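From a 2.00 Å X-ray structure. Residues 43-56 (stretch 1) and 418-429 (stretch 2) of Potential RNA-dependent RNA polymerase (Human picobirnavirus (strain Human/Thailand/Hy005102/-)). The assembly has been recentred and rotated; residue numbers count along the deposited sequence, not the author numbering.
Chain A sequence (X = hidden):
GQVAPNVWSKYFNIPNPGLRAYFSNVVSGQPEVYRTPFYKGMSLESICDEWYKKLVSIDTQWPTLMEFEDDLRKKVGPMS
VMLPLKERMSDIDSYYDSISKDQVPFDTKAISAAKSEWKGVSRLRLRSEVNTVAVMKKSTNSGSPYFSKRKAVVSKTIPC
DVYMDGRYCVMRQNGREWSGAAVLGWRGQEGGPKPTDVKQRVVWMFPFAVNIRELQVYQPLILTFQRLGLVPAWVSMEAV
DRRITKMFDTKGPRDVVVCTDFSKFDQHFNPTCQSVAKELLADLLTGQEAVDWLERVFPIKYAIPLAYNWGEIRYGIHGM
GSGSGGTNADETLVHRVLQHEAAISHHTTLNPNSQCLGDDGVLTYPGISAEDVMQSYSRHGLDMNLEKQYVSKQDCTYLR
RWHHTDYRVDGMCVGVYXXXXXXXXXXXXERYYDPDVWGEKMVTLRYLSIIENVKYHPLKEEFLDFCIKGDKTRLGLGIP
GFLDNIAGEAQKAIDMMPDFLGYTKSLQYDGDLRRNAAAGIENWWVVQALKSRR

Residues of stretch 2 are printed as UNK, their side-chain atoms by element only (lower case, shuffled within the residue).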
# COMPACT_ATOMS: atom_id res chain seq x y z
N SER A 43 18.09 12.51 -20.63
CA SER A 43 18.12 11.33 -19.79
C SER A 43 17.57 11.66 -18.40
O SER A 43 17.46 12.82 -17.99
CB SER A 43 19.53 10.77 -19.66
OG SER A 43 20.30 11.63 -18.84
N LEU A 44 17.26 10.60 -17.66
CA LEU A 44 16.81 10.76 -16.29
C LEU A 44 17.87 11.45 -15.43
O LEU A 44 17.56 12.32 -14.62
CB LEU A 44 16.43 9.39 -15.75
CG LEU A 44 16.02 9.25 -14.30
CD1 LEU A 44 14.70 9.95 -14.05
CD2 LEU A 44 15.92 7.75 -14.00
N GLU A 45 19.14 11.08 -15.63
CA GLU A 45 20.24 11.70 -14.89
C GLU A 45 20.25 13.21 -15.11
O GLU A 45 20.32 13.99 -14.16
CB GLU A 45 21.58 11.09 -15.32
CG GLU A 45 21.78 9.61 -15.01
CD GLU A 45 20.82 8.70 -15.78
OE1 GLU A 45 20.88 8.66 -17.03
OE2 GLU A 45 19.99 8.03 -15.12
N SER A 46 20.16 13.63 -16.38
CA SER A 46 20.24 15.05 -16.70
C SER A 46 19.06 15.83 -16.11
O SER A 46 19.25 16.95 -15.62
CB SER A 46 20.31 15.24 -18.20
OG SER A 46 21.59 14.84 -18.68
N ILE A 47 17.85 15.27 -16.18
CA ILE A 47 16.71 15.89 -15.50
C ILE A 47 17.02 16.05 -14.02
O ILE A 47 16.89 17.15 -13.46
CB ILE A 47 15.44 15.04 -15.69
CG1 ILE A 47 15.05 14.96 -17.17
CG2 ILE A 47 14.29 15.62 -14.84
CD1 ILE A 47 14.20 13.77 -17.48
N CYS A 48 17.42 14.97 -13.37
CA CYS A 48 17.69 15.03 -11.93
C CYS A 48 18.84 15.98 -11.63
O CYS A 48 18.76 16.78 -10.69
CB CYS A 48 17.99 13.62 -11.41
SG CYS A 48 16.52 12.54 -11.37
N ASP A 49 19.91 15.91 -12.43
CA ASP A 49 21.07 16.78 -12.19
C ASP A 49 20.67 18.25 -12.27
O ASP A 49 21.12 19.07 -11.45
CB ASP A 49 22.17 16.47 -13.20
CG ASP A 49 22.89 15.15 -12.92
OD1 ASP A 49 22.64 14.54 -11.85
OD2 ASP A 49 23.70 14.71 -13.77
N GLU A 50 19.82 18.60 -13.23
CA GLU A 50 19.41 19.99 -13.41
C GLU A 50 18.58 20.47 -12.23
O GLU A 50 18.81 21.58 -11.70
CB GLU A 50 18.64 20.14 -14.72
CG GLU A 50 18.43 21.58 -15.12
CD GLU A 50 19.75 22.25 -15.52
OE1 GLU A 50 19.78 23.49 -15.62
OE2 GLU A 50 20.75 21.52 -15.74
N TRP A 51 17.62 19.67 -11.78
CA TRP A 51 16.84 20.06 -10.62
C TRP A 51 17.70 20.12 -9.37
O TRP A 51 17.50 20.98 -8.50
CB TRP A 51 15.66 19.12 -10.40
CG TRP A 51 14.98 19.38 -9.09
CD1 TRP A 51 14.89 18.54 -8.01
CD2 TRP A 51 14.34 20.60 -8.69
NE1 TRP A 51 14.23 19.15 -6.97
CE2 TRP A 51 13.88 20.42 -7.36
CE3 TRP A 51 14.11 21.82 -9.33
CZ2 TRP A 51 13.20 21.41 -6.67
CZ3 TRP A 51 13.44 22.81 -8.63
CH2 TRP A 51 12.99 22.60 -7.31
N TYR A 52 18.69 19.22 -9.26
CA TYR A 52 19.54 19.17 -8.07
C TYR A 52 20.29 20.48 -7.86
O TYR A 52 20.53 20.89 -6.72
CB TYR A 52 20.53 18.02 -8.18
CG TYR A 52 21.06 17.56 -6.84
CD1 TYR A 52 21.98 18.33 -6.13
CD2 TYR A 52 20.59 16.40 -6.26
CE1 TYR A 52 22.44 17.92 -4.88
CE2 TYR A 52 21.05 15.97 -5.02
CZ TYR A 52 21.98 16.74 -4.34
OH TYR A 52 22.43 16.32 -3.11
N LYS A 53 20.67 21.15 -8.96
CA LYS A 53 21.36 22.43 -8.83
C LYS A 53 20.56 23.43 -8.01
O LYS A 53 21.15 24.28 -7.34
CB LYS A 53 21.64 23.04 -10.20
CG LYS A 53 22.62 22.27 -11.05
CD LYS A 53 22.80 23.00 -12.38
CE LYS A 53 23.51 22.15 -13.39
NZ LYS A 53 23.57 22.84 -14.71
N LYS A 54 19.23 23.36 -8.06
CA LYS A 54 18.38 24.26 -7.29
C LYS A 54 17.91 23.65 -5.96
O LYS A 54 17.77 24.37 -4.97
CB LYS A 54 17.14 24.66 -8.10
CG LYS A 54 16.97 24.31 -9.47
CD LYS A 54 15.78 25.02 -10.09
CE LYS A 54 15.65 24.38 -11.43
NZ LYS A 54 14.55 25.00 -12.04
N LEU A 55 17.68 22.33 -5.93
CA LEU A 55 17.32 21.66 -4.68
C LEU A 55 18.35 21.94 -3.60
O LEU A 55 18.00 22.26 -2.45
CB LEU A 55 17.19 20.16 -4.89
CG LEU A 55 16.71 19.36 -3.68
CD1 LEU A 55 15.35 19.87 -3.24
CD2 LEU A 55 16.66 17.87 -3.97
N VAL A 56 19.62 21.88 -3.98
CA VAL A 56 20.74 21.93 -3.05
C VAL A 56 20.73 23.21 -2.21
O VAL A 56 21.34 23.25 -1.15
CB VAL A 56 22.04 21.78 -3.86
CG1 VAL A 56 22.48 23.12 -4.44
CG2 VAL A 56 23.13 21.14 -3.02
N UNK A 418 9.58 13.90 -1.44
CA UNK A 418 10.83 14.12 -2.15
C UNK A 418 10.57 14.60 -3.57
O UNK A 418 9.90 13.91 -4.35
o UNK A 418 12.72 12.95 -3.09
c UNK A 418 11.65 12.83 -2.19
N UNK A 419 11.12 15.77 -3.93
CA UNK A 419 11.06 16.18 -5.33
C UNK A 419 11.86 15.24 -6.22
O UNK A 419 11.51 15.05 -7.39
c UNK A 419 10.68 18.60 -4.76
c UNK A 419 11.58 17.61 -5.50
o UNK A 419 12.93 17.72 -5.00
N UNK A 420 12.94 14.65 -5.69
CA UNK A 420 13.72 13.72 -6.50
C UNK A 420 12.90 12.48 -6.83
O UNK A 420 12.88 12.01 -7.98
c UNK A 420 15.03 13.34 -5.81
s UNK A 420 16.56 15.20 -7.26
c UNK A 420 17.06 13.76 -8.15
c UNK A 420 16.04 14.49 -5.67
N UNK A 421 12.21 11.93 -5.83
CA UNK A 421 11.31 10.81 -6.09
C UNK A 421 10.23 11.20 -7.08
O UNK A 421 9.89 10.42 -7.99
n UNK A 421 8.60 4.91 -3.83
c UNK A 421 9.53 8.45 -3.62
c UNK A 421 9.82 9.06 -4.98
c UNK A 421 9.36 5.99 -3.86
c UNK A 421 10.70 10.30 -4.80
n UNK A 421 8.80 7.19 -3.65
n UNK A 421 10.66 5.88 -4.12
N UNK A 422 9.67 12.41 -6.93
CA UNK A 422 8.65 12.88 -7.86
C UNK A 422 9.19 12.91 -9.29
O UNK A 422 8.53 12.44 -10.22
c UNK A 422 8.15 14.26 -7.45
N UNK A 423 10.39 13.45 -9.48
CA UNK A 423 10.97 13.55 -10.82
C UNK A 423 11.13 12.18 -11.46
O UNK A 423 10.86 12.01 -12.65
c UNK A 423 12.31 14.26 -10.77
c UNK A 423 11.56 16.35 -11.87
c UNK A 423 12.27 15.77 -10.64
c UNK A 423 13.69 16.30 -10.53
N UNK A 424 11.62 11.20 -10.69
CA UNK A 424 11.75 9.85 -11.23
C UNK A 424 10.42 9.30 -11.71
O UNK A 424 10.34 8.67 -12.77
N UNK A 425 9.35 9.55 -10.95
CA UNK A 425 8.03 9.06 -11.34
C UNK A 425 7.46 9.83 -12.52
O UNK A 425 6.73 9.26 -13.34
c UNK A 425 7.08 9.13 -10.16
n UNK A 425 6.55 4.91 -5.98
n UNK A 425 4.74 5.98 -6.93
n UNK A 425 6.86 6.80 -7.25
c UNK A 425 7.53 8.25 -9.03
c UNK A 425 6.42 7.91 -8.08
c UNK A 425 6.05 5.90 -6.72
N UNK A 426 7.75 11.12 -12.62
CA UNK A 426 7.32 11.88 -13.79
C UNK A 426 8.01 11.36 -15.05
O UNK A 426 7.42 11.36 -16.14
c UNK A 426 6.77 14.06 -12.53
c UNK A 426 5.30 14.06 -12.93
c UNK A 426 7.27 15.48 -12.31
c UNK A 426 7.62 13.36 -13.59
N UNK A 427 9.25 10.90 -14.92
CA UNK A 427 10.04 10.52 -16.08
C UNK A 427 9.83 9.06 -16.49
O UNK A 427 10.00 8.72 -17.67
c UNK A 427 11.52 10.78 -15.81
N UNK A 428 9.43 8.21 -15.56
CA UNK A 428 9.39 6.77 -15.75
C UNK A 428 8.03 6.24 -15.34
O UNK A 428 7.51 6.62 -14.29
c UNK A 428 10.45 6.07 -14.91
c UNK A 428 14.04 5.77 -16.81
s UNK A 428 12.27 5.48 -16.73
c UNK A 428 11.85 6.43 -15.27
N UNK A 429 7.47 5.33 -16.13
CA UNK A 429 6.17 4.78 -15.78
C UNK A 429 6.24 3.27 -15.68
O UNK A 429 7.13 2.61 -16.22
c UNK A 429 5.09 5.21 -16.77
o UNK A 429 3.60 6.32 -18.72
n UNK A 429 4.66 5.32 -20.45
c UNK A 429 5.35 4.79 -18.18
c UNK A 429 4.46 5.55 -19.15

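Position 418 has one carbon followed by one oxygen, with no branch; it touches nothing on stretch 1. This is Ser418. Its OG accepts from the backbone N of position 421 at 3.0 Å (N-H...acceptor angle 174°), an N-cap of the helix that follows.

Position 419 carries a carbon bearing one oxygen and one carbon. The oxygen lies 2.8 Å from Trp51 NE1, and the branching identifies Thr419.

Position 420 is an unbranched chain of two carbons, a sulfur and a carbon, hence Met420. Its CA-to-CB bond points sideways, but three m rotamers (-67°, -60°, -52°) bring the end nearer stretch 1: CE is 3.4 Å from Cys48 CB, CG 3.8 Å from Leu55 CD2, and SD 3.8 Å from Trp51 CD1.

Position 421 has three carbons, a nitrogen, then a carbon carrying two nitrogens, the guanidinium of Arg421, out of reach of stretch 1. Position 422, a single carbon, is Ala422 and also makes no contact.

Position 423 has four carbons forked at the second. One terminal carbon lies 3.4 Å from Trp51 CB, the other 4.1 Å from Ile47 CG2. It is Leu423, with CD1 and CD2 respectively.

Position 424 has no side-chain atoms, so it is Gly424; its CA is 4.1 Å from Leu44 CD1. Position 425 repeats the guanidinium pattern with its CA-to-CB bond directed away: Arg425. Position 426, four carbons forked at the second but out of reach, is Leu426.

Position 427 has one carbon, 3.7 Å from Leu44 CD1, and is Ala427. Position 428 again runs two carbons, sulfur, carbon: Met428, whose CE is 3.9 Å from Leu44 CD2. It is the first residue to leave helical phi/psi (-129°/137°). Position 429 has three carbons, the third carrying one oxygen and one nitrogen; this amide is Gln429, without contact.

The two helices run roughly antiparallel, at 150° with a closest axial approach of 10.2 Å, so Leu44 pairs with the C-terminal end of helix 419-427 and Leu55 with its beginning. Met420 is a knob among Cys48, Trp51, Tyr52 and Leu55; its SD lies 5.0 Å from the centroid of the Trp51 five-membered ring (CG, CD1, NE1, CE2, CD2), 84° off the normal and therefore at the edge. Leu423 packs between Ile47 and Trp51, while Leu44 meets Ala427 and Met428. Within this largely apolar interface, Trp51 NE1 donates to Thr419 OG1 (2.8 Å, 149°), the one hydrogen bond across the stretches, giving the indole N-H a buried partner. Together the stretches bury 537 Å².

Stretch 2 418-429: STMRALGRLAMQ
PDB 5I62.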